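Local coordinates for esterase A (Caulobacter crescentus, PDB 5GKV), which probably hydrolyses ester bonds as a serine hydrolase of the beta-lactamase family, related to the penicillin-binding proteins, at residues L126-G131 with V172-L177. Numbering follows the deposited sequence.
Sequences LSHQAG and VTYGYL
Tyr-174 brings the CD2-CE2 side of its ring to Leu-126 and His-128, which lie where helix 122-126 gives way to a loop. It has the most surface buried here. The CD2-CE2 bond of the ring does most of the touching. CE2 meets Leu-126 twice: the backbone O lies 3.6 Å from it, at the ring edge and near the ring plane, and the methyl CD2 of Leu-126 is 3.8 Å from the same carbon. The two side chains cross at about a right angle. CD2 of Tyr-174 comes obliquely to the imidazole, 3.5 Å from CE1 of His-128. The rings are nearly parallel, with 18° between their planes. Their centroids are 5.2 Å apart, and they are slid so far that they barely overlap. CB of Tyr-174 already points toward the other segment, and CG anti to the backbone N (chi1 164°) carries the ring on to Leu-126 and His-128. No hydrogen bond links the segments, so the contact rests on van der Waals packing of buried groups.

The polar ends are tied to other parts of the chain. Tyr-174 OH bonds to the backbone O of Lys-83. The STTK sequence ending there is consistent with the SxxK motif of this family. His-128 ND1 accepts a bond from the backbone N of His-170, which helps fix the ring's rotation. The backbone of His-128 is set by a Schellman motif, in which this residue takes a positive phi of 66°. Gln-129 NE2 gives a nearly straight hydrogen bond to Ser-127 OG (2.8 Å), across His-128 in sequence.

The contact joins the C-terminal end of helix 122-126 to the first turn of helix 173-186. Helix 82-95 packs beside both, with Ile-90 on Leu-126 and Ala-86 and Ala-87 on Tyr-174. Trp-318, in strand 315-318, meets the His-128 ring.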
loop_
_atom_site.group_PDB
_atom_site.type_symbol
_atom_site.label_atom_id
_atom_site.label_comp_id
_atom_site.label_asym_id
_atom_site.label_seq_id
_atom_site.Cartn_x
_atom_site.Cartn_y
_atom_site.Cartn_z
ATOM N N LEU A 126 7.217 -1.046 -11.620
ATOM C CA LEU A 126 6.122 -0.854 -10.675
ATOM C C LEU A 126 5.115 -1.989 -10.702
ATOM O O LEU A 126 4.367 -2.141 -9.733
ATOM C CB LEU A 126 5.410 0.477 -10.943
ATOM C CG LEU A 126 6.261 1.723 -10.673
ATOM C CD1 LEU A 126 5.451 2.969 -11.013
ATOM C CD2 LEU A 126 6.724 1.756 -9.224
ATOM N N SER A 127 5.107 -2.814 -11.753
ATOM C CA SER A 127 4.245 -3.986 -11.805
ATOM C C SER A 127 4.997 -5.283 -11.482
ATOM O O SER A 127 4.520 -6.374 -11.820
ATOM C CB SER A 127 3.549 -4.073 -13.167
ATOM O OG SER A 127 4.487 -4.099 -14.239
ATOM N N HIS A 128 6.143 -5.183 -10.809
ATOM C CA HIS A 128 6.850 -6.321 -10.239
ATOM C C HIS A 128 7.384 -7.253 -11.318
ATOM O O HIS A 128 7.478 -8.461 -11.116
ATOM C CB HIS A 128 5.948 -7.059 -9.220
ATOM C CG HIS A 128 5.397 -6.127 -8.174
ATOM N ND1 HIS A 128 6.132 -5.731 -7.071
ATOM C CD2 HIS A 128 4.230 -5.440 -8.113
ATOM C CE1 HIS A 128 5.427 -4.866 -6.357
ATOM N NE2 HIS A 128 4.268 -4.670 -6.966
ATOM N N GLN A 129 7.770 -6.686 -12.463
ATOM C CA GLN A 129 8.299 -7.473 -13.567
ATOM C C GLN A 129 9.818 -7.486 -13.633
ATOM O O GLN A 129 10.379 -8.324 -14.353
ATOM C CB GLN A 129 7.755 -6.945 -14.893
ATOM C CG GLN A 129 6.270 -7.090 -15.037
ATOM C CD GLN A 129 5.835 -6.714 -16.426
ATOM O OE1 GLN A 129 6.196 -7.388 -17.391
ATOM N NE2 GLN A 129 5.083 -5.628 -16.548
ATOM N N ALA A 130 10.496 -6.583 -12.916
ATOM C CA ALA A 130 11.923 -6.351 -13.126
ATOM C C ALA A 130 12.823 -7.366 -12.424
ATOM O O ALA A 130 14.045 -7.205 -12.468
ATOM C CB ALA A 130 12.306 -4.938 -12.674
ATOM N N GLY A 131 12.266 -8.380 -11.761
ATOM C CA GLY A 131 13.090 -9.463 -11.265
ATOM C C GLY A 131 13.918 -9.161 -10.042
ATOM O O GLY A 131 14.864 -9.898 -9.760
ATOM N N VAL A 172 9.644 -5.483 -0.331
ATOM C CA VAL A 172 10.413 -4.389 0.252
ATOM C C VAL A 172 11.107 -3.553 -0.822
ATOM O O VAL A 172 11.061 -2.321 -0.795
ATOM C CB VAL A 172 11.433 -4.924 1.282
ATOM C CG1 VAL A 172 12.117 -3.762 1.992
ATOM C CG2 VAL A 172 10.754 -5.881 2.276
ATOM N N THR A 173 11.752 -4.215 -1.784
ATOM C CA THR A 173 12.565 -3.515 -2.775
ATOM C C THR A 173 11.751 -2.542 -3.620
ATOM O O THR A 173 12.301 -1.543 -4.099
ATOM C CB THR A 173 13.268 -4.531 -3.681
ATOM O OG1 THR A 173 12.282 -5.388 -4.276
ATOM C CG2 THR A 173 14.240 -5.380 -2.852
ATOM N N TYR A 174 10.454 -2.813 -3.818
ATOM C CA TYR A 174 9.607 -1.918 -4.607
ATOM C C TYR A 174 9.669 -0.487 -4.104
ATOM O O TYR A 174 9.624 0.454 -4.900
ATOM C CB TYR A 174 8.161 -2.412 -4.584
ATOM C CG TYR A 174 7.055 -1.443 -5.010
ATOM C CD1 TYR A 174 6.553 -0.496 -4.121
ATOM C CD2 TYR A 174 6.445 -1.548 -6.266
ATOM C CE1 TYR A 174 5.515 0.355 -4.474
ATOM C CE2 TYR A 174 5.398 -0.696 -6.633
ATOM C CZ TYR A 174 4.928 0.247 -5.714
ATOM O OH TYR A 174 3.883 1.114 -6.033
ATOM N N GLY A 175 9.723 -0.300 -2.783
ATOM C CA GLY A 175 9.699 1.049 -2.246
ATOM C C GLY A 175 10.944 1.828 -2.598
ATOM O O GLY A 175 10.892 3.052 -2.764
ATOM N N TYR A 176 12.075 1.132 -2.733
ATOM C CA TYR A 176 13.311 1.779 -3.137
ATOM C C TYR A 176 13.335 2.022 -4.639
ATOM O O TYR A 176 13.825 3.066 -5.089
ATOM C CB TYR A 176 14.506 0.938 -2.683
ATOM C CG TYR A 176 14.550 0.761 -1.179
ATOM C CD1 TYR A 176 13.802 -0.241 -0.548
ATOM C CD2 TYR A 176 15.325 1.610 -0.376
ATOM C CE1 TYR A 176 13.834 -0.401 0.827
ATOM C CE2 TYR A 176 15.366 1.453 1.005
ATOM C CZ TYR A 176 14.618 0.445 1.601
ATOM O OH TYR A 176 14.636 0.276 2.973
ATOM N N LEU A 177 12.781 1.096 -5.428
ATOM C CA LEU A 177 12.665 1.327 -6.865
ATOM C C LEU A 177 11.787 2.543 -7.151
ATOM O O LEU A 177 12.210 3.482 -7.838
ATOM C CB LEU A 177 12.103 0.088 -7.564
ATOM C CG LEU A 177 12.941 -1.192 -7.517
ATOM C CD1 LEU A 177 12.268 -2.300 -8.340
ATOM C CD2 LEU A 177 14.355 -0.913 -8.003
#